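Local coordinates for trypsin-resistant surface T6 protein (PDB 4P0D) that forms the backbone (major) pilin of Streptococcus pyogenes serotype M6 pili, a modular surface antigen of Ig-like domains that is probably attached to the cell wall by sortase, at residues Asn14-Pro19 and Ala103-Tyr109; Ser145-Ser149 and Glu179-Tyr183; Ala187-Tyr193 and Pro288-Tyr294; Val192-Met198 and Asn241-Phe247; Ala280-Asn286 and Gly306-Asp312. The protein carries 1 engineered substitution. Residues are numbered along the deposited sequence.

Contact 1 (Asn14-Pro19 and Ala103-Tyr109)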
# COMPACT_ATOMS: atom_id res chain seq x y z
N ASN A 14 14.79 -3.36 27.37
CA ASN A 14 13.98 -3.74 26.21
C ASN A 14 13.68 -2.58 25.27
O ASN A 14 12.58 -2.48 24.71
CB ASN A 14 12.66 -4.43 26.62
CG ASN A 14 12.06 -5.26 25.50
OD1 ASN A 14 12.79 -5.91 24.75
ND2 ASN A 14 10.73 -5.23 25.35
N ILE A 15 14.68 -1.74 25.05
CA ILE A 15 14.55 -0.61 24.15
C ILE A 15 14.96 -1.04 22.75
O ILE A 15 16.13 -1.33 22.49
CB ILE A 15 15.40 0.59 24.61
CG1 ILE A 15 15.02 0.98 26.04
CG2 ILE A 15 15.19 1.79 23.68
CD1 ILE A 15 15.70 2.24 26.55
N GLU A 16 13.98 -1.12 21.85
CA GLU A 16 14.19 -1.54 20.48
C GLU A 16 13.93 -0.38 19.54
O GLU A 16 13.12 0.50 19.83
CB GLU A 16 13.25 -2.69 20.15
CG GLU A 16 13.56 -4.01 20.83
CD GLU A 16 12.38 -4.98 20.74
OE1 GLU A 16 11.31 -4.76 21.37
OE2 GLU A 16 12.50 -5.97 20.02
N GLY A 17 14.62 -0.36 18.42
CA GLY A 17 14.32 0.60 17.39
C GLY A 17 14.93 1.95 17.57
O GLY A 17 14.66 2.83 16.79
N GLY A 18 15.78 2.11 18.59
CA GLY A 18 16.49 3.37 18.81
C GLY A 18 15.66 4.63 18.98
O GLY A 18 15.86 5.62 18.26
N PRO A 19 14.74 4.63 19.95
CA PRO A 19 13.92 5.82 20.18
C PRO A 19 14.68 6.89 20.97
O PRO A 19 15.76 6.65 21.49
CB PRO A 19 12.77 5.29 21.00
CG PRO A 19 13.41 4.21 21.83
CD PRO A 19 14.41 3.56 20.91
N ALA A 103 11.14 5.97 17.44
CA ALA A 103 11.89 4.74 17.08
C ALA A 103 11.94 4.64 15.57
O ALA A 103 10.93 4.83 14.88
CB ALA A 103 11.23 3.50 17.68
N THR A 104 13.12 4.35 15.04
CA THR A 104 13.30 4.37 13.58
C THR A 104 12.72 3.14 12.87
O THR A 104 12.57 3.14 11.65
CB THR A 104 14.78 4.56 13.18
OG1 THR A 104 15.62 3.70 13.95
CG2 THR A 104 15.19 6.00 13.40
N ASP A 105 12.41 2.09 13.63
CA ASP A 105 11.71 0.94 13.08
C ASP A 105 10.18 1.06 13.07
O ASP A 105 9.48 0.11 12.71
CB ASP A 105 12.14 -0.32 13.82
CG ASP A 105 11.65 -0.35 15.25
OD1 ASP A 105 10.98 0.59 15.71
OD2 ASP A 105 11.93 -1.35 15.92
N GLY A 106 9.64 2.20 13.49
CA GLY A 106 8.19 2.41 13.46
C GLY A 106 7.43 1.93 14.69
O GLY A 106 6.21 2.01 14.73
N ARG A 107 8.13 1.43 15.70
CA ARG A 107 7.41 0.94 16.86
C ARG A 107 6.87 2.06 17.72
O ARG A 107 7.33 3.20 17.68
CB ARG A 107 8.23 -0.07 17.67
CG ARG A 107 9.35 0.47 18.53
CD ARG A 107 10.08 -0.70 19.21
NE ARG A 107 10.39 -1.74 18.25
CZ ARG A 107 9.90 -2.98 18.22
NH1 ARG A 107 9.03 -3.46 19.12
NH2 ARG A 107 10.29 -3.76 17.23
N THR A 108 5.87 1.70 18.51
CA THR A 108 5.21 2.64 19.41
C THR A 108 5.21 2.04 20.80
O THR A 108 4.98 0.84 20.97
CB THR A 108 3.77 2.99 18.94
OG1 THR A 108 3.18 3.91 19.86
CG2 THR A 108 2.88 1.77 18.84
N TYR A 109 5.48 2.90 21.79
CA TYR A 109 5.76 2.49 23.17
C TYR A 109 4.68 2.98 24.12
O TYR A 109 4.11 4.05 23.90
CB TYR A 109 7.08 3.13 23.63
CG TYR A 109 8.34 2.43 23.20
CD1 TYR A 109 8.92 1.46 24.01
CD2 TYR A 109 8.99 2.75 22.01
CE1 TYR A 109 10.10 0.81 23.64
CE2 TYR A 109 10.16 2.10 21.63
CZ TYR A 109 10.71 1.14 22.45
OH TYR A 109 11.90 0.50 22.09
O HOH W 1 16.97 5.37 16.01
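Tyr109, with chi1 near -82° (m), sends its ring across to the 14-19 loop. Its hydroxyl donates to the backbone: Tyr109 OH to Glu16 O is 2.6 Å. Pro19 packs against the same ring, with Pro19 CG 3.9 Å from Tyr109 CE2. Pro19 CB also meets Ala103 CB at 4.1 Å. Asp105 and Arg107 both take the p rotamer at chi1, and this brings their charged ends together. Arg107 NE to Asp105 OD2 is a 2.8 Å salt bridge. Asp105 OD1 accepts from the backbone, Arg107 N, at 3.0 Å. Glu16 extends the network: Glu16 OE1 lies 3.5 Å from Arg107 NH1, over one face of the guanidinium, so charge alone acts there. Arg107 NH1 has a second partner in Ser145 OG. Gly17 sits against this cluster. At its backbone angles a CB would strike both its own chain and Asp105 OD1. Its carbonyl receives Thr104 N, with Thr104 N to Gly17 O at 2.8 Å. Water 1 joins Gly18 O (2.5 Å) to Thr104 OG1 (3.0 Å). The arrangement pairs two interstrand loops at one end of the N-terminal Ig-like domain; Ala103-Gly106 is a type I beta turn, overlapped by an Asx turn from Asp105 to Arg107.

Contact 2 (Ser145-Ser149 and Glu179-Tyr183)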
# COMPACT_ATOMS: atom_id res chain seq x y z
N SER A 145 6.43 -2.14 23.81
CA SER A 145 6.17 -1.55 22.52
C SER A 145 5.46 -2.56 21.59
O SER A 145 5.47 -3.77 21.86
CB SER A 145 7.50 -1.09 21.90
OG SER A 145 8.34 -2.21 21.67
N SER A 146 4.86 -2.04 20.53
CA SER A 146 4.28 -2.86 19.47
C SER A 146 4.78 -2.38 18.11
O SER A 146 5.15 -1.22 17.93
CB SER A 146 2.74 -2.82 19.56
OG SER A 146 2.24 -1.49 19.42
N LEU A 147 4.83 -3.29 17.14
CA LEU A 147 5.36 -2.97 15.82
C LEU A 147 4.26 -3.29 14.81
O LEU A 147 4.02 -4.46 14.52
CB LEU A 147 6.64 -3.77 15.51
CG LEU A 147 7.27 -3.63 14.11
CD1 LEU A 147 7.68 -2.20 13.84
CD2 LEU A 147 8.46 -4.57 13.95
N PRO A 148 3.56 -2.27 14.32
CA PRO A 148 2.56 -2.54 13.30
C PRO A 148 3.16 -2.99 11.97
O PRO A 148 4.38 -2.87 11.75
CB PRO A 148 1.86 -1.20 13.14
CG PRO A 148 2.07 -0.51 14.45
CD PRO A 148 3.47 -0.88 14.81
N SER A 149 2.31 -3.52 11.10
CA SER A 149 2.75 -3.88 9.75
C SER A 149 1.57 -3.84 8.82
O SER A 149 0.43 -3.84 9.27
CB SER A 149 3.34 -5.29 9.71
OG SER A 149 2.34 -6.24 10.04
N GLU A 179 -1.04 -5.65 11.17
CA GLU A 179 -0.90 -5.83 12.62
C GLU A 179 -1.11 -4.47 13.26
O GLU A 179 -0.54 -3.49 12.83
CB GLU A 179 0.48 -6.40 12.97
CG GLU A 179 0.68 -7.79 12.38
CD GLU A 179 2.09 -8.32 12.48
OE1 GLU A 179 3.01 -7.79 11.81
OE2 GLU A 179 2.26 -9.30 13.23
N LEU A 180 -1.96 -4.43 14.27
CA LEU A 180 -2.33 -3.18 14.93
C LEU A 180 -1.28 -2.69 15.91
O LEU A 180 -0.59 -3.49 16.53
CB LEU A 180 -3.64 -3.35 15.68
CG LEU A 180 -4.88 -3.63 14.84
CD1 LEU A 180 -6.02 -4.10 15.72
CD2 LEU A 180 -5.30 -2.37 14.09
N PRO A 181 -1.20 -1.37 16.10
CA PRO A 181 -0.48 -0.89 17.27
C PRO A 181 -1.24 -1.31 18.52
O PRO A 181 -2.43 -1.66 18.43
CB PRO A 181 -0.54 0.62 17.12
CG PRO A 181 -1.79 0.88 16.36
CD PRO A 181 -1.92 -0.28 15.42
N SER A 182 -0.57 -1.31 19.66
CA SER A 182 -1.20 -1.54 20.94
C SER A 182 -1.20 -0.21 21.67
O SER A 182 -0.15 0.32 21.99
CB SER A 182 -0.41 -2.60 21.71
OG SER A 182 -1.05 -2.94 22.91
N TYR A 183 -2.39 0.36 21.89
CA TYR A 183 -2.53 1.64 22.62
C TYR A 183 -3.15 1.37 23.98
O TYR A 183 -4.05 0.54 24.09
CB TYR A 183 -3.47 2.60 21.90
CG TYR A 183 -3.08 3.00 20.51
CD1 TYR A 183 -1.80 3.47 20.22
CD2 TYR A 183 -4.02 2.97 19.47
CE1 TYR A 183 -1.45 3.88 18.96
CE2 TYR A 183 -3.68 3.37 18.19
CZ TYR A 183 -2.39 3.83 17.94
OH TYR A 183 -2.03 4.23 16.70
O HOH W 2 2.48 -0.43 21.90
O HOH W 3 5.13 -6.48 13.52
O HOH W 4 1.66 -5.48 16.16
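This is a short antiparallel contact at the junction of the first and second domains. The strand running out of the N-terminal domain meets the end of strand 171-179 and the loop after it. Ser149 and Glu179 form one hydrogen-bonded pair, with CA atoms 5.0 Å apart. Glu179 N to Ser149 O is 3.0 Å, though the position of Ser149 O is less sure, and the return bond, Ser149 N to Glu179 O, is weak at 3.3 Å. Their side chains share a face of the sheet, where Ser149 OG donates to Glu179 OE1 at a very short 2.4 Å. Farther along, a side chain replaces the backbone pairing: Ser182 N to Ser146 OG is 2.8 Å. Between these points Pro148 CG packs on Pro181 CB at 3.9 Å, and neither proline has an N-H to give. Tyr284 touches both prolines from strand 276-285. The pattern is that of antiparallel strands parting as their pairing ends, where one Ig-like domain of a modular pilin passes into the next.

Contact 3 (Ala187-Tyr193 and Pro288-Tyr294)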
# COMPACT_ATOMS: atom_id res chain seq x y z
N ALA A 187 -5.12 6.68 25.79
CA ALA A 187 -4.34 7.40 24.78
C ALA A 187 -5.23 8.38 24.02
O ALA A 187 -6.35 8.04 23.70
CB ALA A 187 -3.68 6.43 23.80
N VAL A 188 -4.70 9.57 23.75
CA VAL A 188 -5.42 10.62 23.00
C VAL A 188 -5.29 10.48 21.47
O VAL A 188 -6.14 10.99 20.74
CB VAL A 188 -4.99 12.04 23.44
CG1 VAL A 188 -5.51 12.33 24.85
CG2 VAL A 188 -3.47 12.23 23.35
N ASN A 189 -4.23 9.82 21.00
CA ASN A 189 -4.04 9.56 19.59
C ASN A 189 -4.07 8.04 19.32
O ASN A 189 -3.07 7.32 19.52
CB ASN A 189 -2.73 10.18 19.11
CG ASN A 189 -2.58 10.15 17.61
OD1 ASN A 189 -3.30 9.44 16.91
ND2 ASN A 189 -1.64 10.92 17.11
N LYS A 190 -5.24 7.56 18.90
CA LYS A 190 -5.39 6.15 18.55
C LYS A 190 -5.60 5.98 17.05
O LYS A 190 -6.43 5.18 16.64
CB LYS A 190 -6.54 5.52 19.33
CG LYS A 190 -6.38 5.58 20.84
CD LYS A 190 -7.57 4.98 21.55
CE LYS A 190 -7.16 4.49 22.92
NZ LYS A 190 -8.22 3.79 23.69
N THR A 191 -4.85 6.72 16.25
CA THR A 191 -5.00 6.69 14.82
C THR A 191 -4.81 5.25 14.30
O THR A 191 -3.85 4.55 14.66
CB THR A 191 -4.04 7.66 14.10
OG1 THR A 191 -4.35 9.02 14.44
CG2 THR A 191 -4.12 7.50 12.60
N VAL A 192 -5.78 4.82 13.49
CA VAL A 192 -5.74 3.53 12.76
C VAL A 192 -6.31 3.83 11.39
O VAL A 192 -7.53 3.82 11.23
CB VAL A 192 -6.67 2.46 13.40
CG1 VAL A 192 -6.56 1.13 12.65
CG2 VAL A 192 -6.37 2.26 14.86
N TYR A 193 -5.46 4.11 10.40
CA TYR A 193 -5.91 4.73 9.15
C TYR A 193 -5.26 4.06 7.93
O TYR A 193 -4.03 4.05 7.82
CB TYR A 193 -5.55 6.20 9.20
CG TYR A 193 -6.12 7.11 8.15
CD1 TYR A 193 -5.71 7.04 6.83
CD2 TYR A 193 -7.03 8.12 8.51
CE1 TYR A 193 -6.21 7.91 5.87
CE2 TYR A 193 -7.54 8.98 7.56
CZ TYR A 193 -7.12 8.88 6.25
OH TYR A 193 -7.62 9.74 5.32
N PRO A 288 1.33 8.05 21.25
CA PRO A 288 -0.11 8.09 21.40
C PRO A 288 -0.65 9.00 22.52
O PRO A 288 -1.87 9.20 22.61
CB PRO A 288 -0.47 6.62 21.69
CG PRO A 288 0.72 5.83 21.22
CD PRO A 288 1.86 6.73 21.61
N THR A 289 0.23 9.51 23.38
CA THR A 289 -0.20 10.44 24.43
C THR A 289 -0.10 11.89 23.97
O THR A 289 -0.28 12.80 24.75
CB THR A 289 0.53 10.21 25.77
OG1 THR A 289 1.92 10.55 25.65
CG2 THR A 289 0.38 8.78 26.22
N LYS A 290 0.18 12.11 22.69
CA LYS A 290 0.30 13.44 22.12
C LYS A 290 -0.68 13.60 20.97
O LYS A 290 -0.82 12.69 20.16
CB LYS A 290 1.72 13.65 21.60
CG LYS A 290 1.97 15.00 20.91
CD LYS A 290 3.42 15.07 20.41
CE LYS A 290 3.68 16.31 19.56
NZ LYS A 290 2.84 16.30 18.33
N GLY A 291 -1.31 14.77 20.89
CA GLY A 291 -2.22 15.08 19.80
C GLY A 291 -3.59 14.43 19.93
O GLY A 291 -4.12 14.27 21.04
N ASN A 292 -4.15 14.06 18.78
CA ASN A 292 -5.51 13.57 18.65
C ASN A 292 -5.55 12.50 17.58
O ASN A 292 -4.79 12.54 16.62
CB ASN A 292 -6.43 14.70 18.16
CG ASN A 292 -6.35 15.93 19.02
OD1 ASN A 292 -6.94 15.97 20.10
ND2 ASN A 292 -5.60 16.94 18.55
N THR A 293 -6.47 11.57 17.72
CA THR A 293 -6.77 10.60 16.68
C THR A 293 -7.10 11.28 15.36
O THR A 293 -7.93 12.19 15.30
CB THR A 293 -7.97 9.74 17.14
OG1 THR A 293 -7.62 9.08 18.36
CG2 THR A 293 -8.37 8.69 16.07
N TYR A 294 -6.41 10.87 14.29
CA TYR A 294 -6.68 11.41 12.97
C TYR A 294 -7.69 10.54 12.22
O TYR A 294 -7.51 9.32 12.08
CB TYR A 294 -5.41 11.45 12.16
CG TYR A 294 -5.52 12.18 10.87
CD1 TYR A 294 -5.90 11.54 9.71
CD2 TYR A 294 -5.22 13.54 10.80
CE1 TYR A 294 -5.99 12.22 8.51
CE2 TYR A 294 -5.32 14.23 9.60
CZ TYR A 294 -5.69 13.56 8.45
OH TYR A 294 -5.78 14.22 7.26
O HOH W 5 -7.93 6.81 12.68
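This contact joins two loops at the end of the middle, Cna-B-like domain that faces the N-terminal domain. The loop leading into strand 192-197 lies along the one that follows strand 276-285. An Asx turn shapes the first loop. Asn189 OD1 accepts from Thr191 N at 3.2 Å and from Thr191 OG1 at 2.7 Å. Thr191 OG1 in turn receives the backbone of the second loop, with Tyr294 N to Thr191 OG1 at 2.8 Å. Thr293 answers in the other direction: Lys190 N to Thr293 OG1 is 2.9 Å. Asn189 N to Pro288 O, at 2.9 Å, holds the start of the second loop. Thr293 N to Val188 O is weak at 3.1 Å. Water 5 links Val192 N (3.0 Å) with Tyr294 O (2.6 Å). Apolar contacts lie at both ends. Ala187 CB meets Pro288 CB at 3.8 Å, and Tyr193 CE2 meets Tyr294 CE1 at 3.7 Å, with the rings oblique at 57°. Val188 and Thr289 also touch helix 56-68 of the first domain. The chemistry implies that side chains stand in for strand pairing: threonine hydroxyls accept the backbone N-H of Lys190 and Tyr294.

Contact 4 (Val192-Met198 and Asn241-Phe247)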
# COMPACT_ATOMS: atom_id res chain seq x y z
N VAL A 192 -5.78 4.82 13.49
CA VAL A 192 -5.74 3.53 12.76
C VAL A 192 -6.31 3.83 11.39
O VAL A 192 -7.53 3.82 11.23
CB VAL A 192 -6.67 2.46 13.40
CG1 VAL A 192 -6.56 1.13 12.65
CG2 VAL A 192 -6.37 2.26 14.86
N TYR A 193 -5.46 4.11 10.40
CA TYR A 193 -5.91 4.73 9.15
C TYR A 193 -5.26 4.06 7.93
O TYR A 193 -4.03 4.05 7.82
CB TYR A 193 -5.55 6.20 9.20
CG TYR A 193 -6.12 7.11 8.15
CD1 TYR A 193 -5.71 7.04 6.83
CD2 TYR A 193 -7.03 8.12 8.51
CE1 TYR A 193 -6.21 7.91 5.87
CE2 TYR A 193 -7.54 8.98 7.56
CZ TYR A 193 -7.12 8.88 6.25
OH TYR A 193 -7.62 9.74 5.32
N VAL A 194 -6.08 3.56 7.00
CA VAL A 194 -5.58 2.81 5.83
C VAL A 194 -5.86 3.54 4.51
O VAL A 194 -6.95 4.12 4.31
CB VAL A 194 -6.13 1.36 5.84
CG1 VAL A 194 -5.66 0.58 4.61
CG2 VAL A 194 -5.71 0.65 7.12
N SER A 195 -4.85 3.58 3.64
CA SER A 195 -4.96 4.21 2.33
C SER A 195 -4.36 3.34 1.23
O SER A 195 -3.45 2.54 1.47
CB SER A 195 -4.26 5.57 2.29
OG SER A 195 -4.49 6.33 3.47
N ASP A 196 -4.89 3.49 0.02
CA ASP A 196 -4.21 3.03 -1.19
C ASP A 196 -4.57 3.96 -2.33
O ASP A 196 -5.62 4.61 -2.30
CB ASP A 196 -4.58 1.58 -1.52
CG ASP A 196 -3.55 0.86 -2.40
OD1 ASP A 196 -2.63 1.50 -2.93
OD2 ASP A 196 -3.70 -0.35 -2.61
N ASN A 197 -3.65 4.07 -3.29
CA ASN A 197 -3.94 4.74 -4.55
C ASN A 197 -3.28 3.94 -5.67
O ASN A 197 -2.11 3.59 -5.61
CB ASN A 197 -3.44 6.18 -4.54
CG ASN A 197 -4.12 7.05 -5.62
OD1 ASN A 197 -5.34 7.07 -5.75
ND2 ASN A 197 -3.32 7.78 -6.37
N MET A 198 -4.08 3.64 -6.67
CA MET A 198 -3.63 2.83 -7.79
C MET A 198 -2.94 3.73 -8.80
O MET A 198 -3.38 4.85 -9.02
CB MET A 198 -4.83 2.17 -8.45
CG MET A 198 -5.60 1.19 -7.59
SD MET A 198 -4.79 -0.41 -7.58
CE MET A 198 -5.64 -1.13 -6.18
N ASN A 241 -7.68 7.66 -7.19
CA ASN A 241 -7.84 6.32 -7.76
C ASN A 241 -7.63 5.30 -6.65
O ASN A 241 -6.79 4.40 -6.75
CB ASN A 241 -6.82 6.13 -8.88
CG ASN A 241 -7.11 4.94 -9.77
OD1 ASN A 241 -8.24 4.49 -9.89
ND2 ASN A 241 -6.08 4.44 -10.41
N GLY A 242 -8.38 5.47 -5.55
CA GLY A 242 -8.17 4.66 -4.36
C GLY A 242 -9.12 5.07 -3.25
O GLY A 242 -10.24 5.52 -3.52
N PHE A 243 -8.67 4.93 -2.01
CA PHE A 243 -9.50 5.14 -0.85
C PHE A 243 -8.70 5.50 0.39
O PHE A 243 -7.50 5.20 0.49
CB PHE A 243 -10.32 3.89 -0.54
CG PHE A 243 -9.49 2.74 -0.03
CD1 PHE A 243 -8.87 1.86 -0.92
CD2 PHE A 243 -9.32 2.53 1.34
CE1 PHE A 243 -8.11 0.80 -0.46
CE2 PHE A 243 -8.55 1.48 1.80
CZ PHE A 243 -7.94 0.62 0.90
N ASN A 244 -9.40 6.11 1.34
CA ASN A 244 -8.96 6.21 2.72
C ASN A 244 -9.99 5.51 3.59
O ASN A 244 -11.19 5.57 3.30
CB ASN A 244 -8.80 7.66 3.16
CG ASN A 244 -7.70 8.38 2.40
OD1 ASN A 244 -6.64 7.84 2.19
ND2 ASN A 244 -7.98 9.60 1.96
N LEU A 245 -9.52 4.80 4.60
CA LEU A 245 -10.38 4.08 5.52
C LEU A 245 -9.82 4.27 6.94
O LEU A 245 -8.73 3.79 7.27
CB LEU A 245 -10.49 2.60 5.14
CG LEU A 245 -11.78 1.88 5.54
CD1 LEU A 245 -11.77 0.43 5.11
CD2 LEU A 245 -12.01 1.98 7.03
N SER A 246 -10.57 4.99 7.77
CA SER A 246 -10.16 5.24 9.14
C SER A 246 -10.95 4.32 10.02
O SER A 246 -12.19 4.36 10.00
CB SER A 246 -10.40 6.72 9.52
OG SER A 246 -10.02 6.96 10.87
N PHE A 247 -10.27 3.49 10.81
CA PHE A 247 -10.97 2.62 11.76
C PHE A 247 -11.06 3.26 13.15
O PHE A 247 -10.31 4.18 13.47
CB PHE A 247 -10.26 1.27 11.89
CG PHE A 247 -10.33 0.42 10.65
CD1 PHE A 247 -11.47 -0.33 10.37
CD2 PHE A 247 -9.25 0.33 9.79
CE1 PHE A 247 -11.53 -1.13 9.24
CE2 PHE A 247 -9.30 -0.47 8.66
CZ PHE A 247 -10.44 -1.19 8.38
O HOH W 5 -7.93 6.81 12.68
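Val194 and Leu245 make the tightest backbone pair: Val194 N to Leu245 O and Leu245 N to Val194 O are both 2.7 Å. Phe247 N to Val192 O is 2.8 Å. Asp196 N to Phe243 O (3.2 Å) and Phe243 N to Asp196 O (3.1 Å) continue the series. Met198 N to Asn241 O, at 2.8 Å, carries it past the end of the strands. Ser195 OG donates to Asn244 OD1 at 2.9 Å. These are neighbouring antiparallel strands of the Ig-like middle domain, with axes 4.6 Å apart and directions at 167°. Strand 276-285 flanks 192-197 on its other edge. Gly242 sits opposite Asn197, where a CB would strike Asp196 O. The face with Val194, Phe243 and Leu245 turns to the domain interior, and Ile259 and Leu176 pack on Val194. On that face the Phe243 ring lies under Asp196 N, with Val194 CG1 to Phe243 CE2 at 4.1 Å. On the opposite face, Tyr193 CD2 packs 3.8 Å from Ser246 CB.

Contact 5 (Ala280-Asn286 and Gly306-Asp312)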
# COMPACT_ATOMS: atom_id res chain seq x y z
N ALA A 280 -0.07 0.91 -0.69
CA ALA A 280 -0.94 0.81 0.47
C ALA A 280 -0.21 1.36 1.67
O ALA A 280 0.96 1.05 1.88
CB ALA A 280 -1.32 -0.63 0.69
N GLU A 281 -0.90 2.16 2.47
CA GLU A 281 -0.30 2.82 3.63
C GLU A 281 -1.14 2.60 4.85
O GLU A 281 -2.36 2.72 4.78
CB GLU A 281 -0.16 4.31 3.36
CG GLU A 281 0.91 4.63 2.35
CD GLU A 281 1.07 6.12 2.09
OE1 GLU A 281 2.01 6.71 2.65
OE2 GLU A 281 0.27 6.70 1.32
N PHE A 282 -0.49 2.27 5.97
CA PHE A 282 -1.13 2.12 7.26
C PHE A 282 -0.53 3.12 8.24
O PHE A 282 0.63 2.99 8.65
CB PHE A 282 -0.99 0.68 7.78
CG PHE A 282 -1.61 0.43 9.13
CD1 PHE A 282 -2.76 1.11 9.54
CD2 PHE A 282 -1.05 -0.50 9.98
CE1 PHE A 282 -3.32 0.85 10.79
CE2 PHE A 282 -1.62 -0.76 11.21
CZ PHE A 282 -2.75 -0.08 11.62
N PHE A 283 -1.34 4.13 8.58
CA PHE A 283 -0.94 5.21 9.48
C PHE A 283 -1.42 4.92 10.87
O PHE A 283 -2.59 4.57 11.06
CB PHE A 283 -1.53 6.55 9.07
CG PHE A 283 -1.14 6.98 7.71
CD1 PHE A 283 -1.88 6.60 6.61
CD2 PHE A 283 -0.00 7.77 7.52
CE1 PHE A 283 -1.51 7.00 5.34
CE2 PHE A 283 0.37 8.17 6.25
CZ PHE A 283 -0.39 7.79 5.16
N TYR A 284 -0.54 5.13 11.85
CA TYR A 284 -0.87 4.95 13.27
C TYR A 284 -0.04 5.96 14.08
O TYR A 284 0.79 6.69 13.50
CB TYR A 284 -0.60 3.50 13.72
CG TYR A 284 0.83 3.07 13.44
CD1 TYR A 284 1.18 2.53 12.21
CD2 TYR A 284 1.84 3.26 14.39
CE1 TYR A 284 2.49 2.17 11.94
CE2 TYR A 284 3.15 2.91 14.12
CZ TYR A 284 3.48 2.36 12.90
OH TYR A 284 4.79 2.01 12.61
N SER A 285 -0.28 6.04 15.39
CA SER A 285 0.50 6.93 16.24
C SER A 285 1.70 6.23 16.87
O SER A 285 1.56 5.16 17.44
CB SER A 285 -0.32 7.56 17.36
OG SER A 285 0.55 8.38 18.16
N ASN A 286 2.87 6.86 16.78
CA ASN A 286 4.04 6.41 17.55
C ASN A 286 4.33 7.30 18.77
O ASN A 286 5.41 7.24 19.36
CB ASN A 286 5.27 6.24 16.64
CG ASN A 286 5.77 7.54 16.04
OD1 ASN A 286 5.10 8.58 16.10
ND2 ASN A 286 6.95 7.49 15.44
N GLY A 306 3.94 12.74 15.56
CA GLY A 306 3.25 11.71 16.36
C GLY A 306 2.50 10.67 15.53
O GLY A 306 1.96 9.71 16.08
N ILE A 307 2.43 10.89 14.22
CA ILE A 307 1.88 9.91 13.28
C ILE A 307 3.00 9.42 12.37
O ILE A 307 3.78 10.20 11.82
CB ILE A 307 0.69 10.50 12.46
CG1 ILE A 307 -0.55 10.56 13.36
CG2 ILE A 307 0.41 9.63 11.23
CD1 ILE A 307 -1.66 11.48 12.88
N THR A 308 3.08 8.10 12.23
CA THR A 308 3.97 7.49 11.26
C THR A 308 3.22 6.42 10.46
O THR A 308 2.00 6.31 10.58
CB THR A 308 5.25 6.95 11.93
OG1 THR A 308 6.21 6.65 10.93
CG2 THR A 308 4.98 5.71 12.79
N SER A 309 3.93 5.67 9.63
CA SER A 309 3.27 4.65 8.82
C SER A 309 4.14 3.48 8.45
O SER A 309 5.36 3.56 8.51
CB SER A 309 2.73 5.26 7.55
OG SER A 309 3.77 5.60 6.67
N LYS A 310 3.48 2.38 8.11
CA LYS A 310 4.08 1.29 7.36
C LYS A 310 3.46 1.30 5.98
O LYS A 310 2.39 1.89 5.75
CB LYS A 310 3.81 -0.05 8.04
CG LYS A 310 4.51 -0.25 9.37
CD LYS A 310 6.02 -0.41 9.20
CE LYS A 310 6.75 -0.39 10.53
NZ LYS A 310 8.22 -0.35 10.29
N GLU A 311 4.11 0.64 5.04
CA GLU A 311 3.55 0.60 3.70
C GLU A 311 3.94 -0.65 2.95
O GLU A 311 4.81 -1.39 3.38
CB GLU A 311 3.97 1.85 2.91
CG GLU A 311 5.45 2.12 2.84
CD GLU A 311 5.75 3.35 1.99
OE1 GLU A 311 6.17 3.18 0.83
OE2 GLU A 311 5.52 4.48 2.45
N ASP A 312 3.21 -0.89 1.87
CA ASP A 312 3.48 -2.01 0.99
C ASP A 312 2.92 -1.69 -0.40
O ASP A 312 1.96 -0.92 -0.54
CB ASP A 312 2.89 -3.31 1.55
CG ASP A 312 3.61 -4.57 1.02
OD1 ASP A 312 4.65 -4.48 0.32
OD2 ASP A 312 3.13 -5.68 1.31
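Tyr284, with chi1 near 55° (p), lays its ring over Thr308, whose carbonyl oxygen sits under one ring face. Tyr284 CE2 is 3.6 Å from Thr308 CG2, and Tyr284 OH is 3.7 Å from Lys310 CE. The two strands form an antiparallel pair in the sheet of the middle Ig-like domain, with axes 4.6 Å apart and directions at 146°. Three hydrogen-bonded pairs hold them. Phe282 N to Lys310 O is 2.9 Å and nearly straight. Ala280 N to Asp312 O is 2.7 Å, and Thr308 N to Tyr284 O is 3.0 Å. Tyr284 OH and Lys310 NZ find their polar partners beyond the pair, at Gly106 O and Asp105 O of the N-terminal domain. The other face carries Glu281, Phe283, Ser309 and Glu311. There Phe283 CD2 packs 3.7 Å from Ser309 CB. Glu281 OE1 and Glu311 OE2 are like charges 4.2 Å apart, and Lys300 forms a salt bridge with Glu281. At the far end Ser285 OG donates to Gly306 O at 2.8 Å.

Overall arrangement
Contacts 3, 4 and 5 lie in the middle domain, contact 1 in the first, and contact 2 at the junction. Contact 1 meets contact 5 through Gly106 O and Tyr284 OH (2.5 Å) and through Asp105 O and Lys310 NZ (2.8 Å), tying the domains together. Contact 2 bonds to both: Thr108 O to Ser146 N is 2.9 Å, and Tyr183 OH to Ser285 N is 2.8 Å. Contacts 3 and 4 share Val192, Tyr193 and water 5. Strand 192-197 lies between its partners in contacts 4 and 5. Contacts 1 and 4 stay about 10 Å apart at their nearest atoms. The calcium, bound by Ser82 and Thr85, lies about 7 Å from the Ile15 side chain.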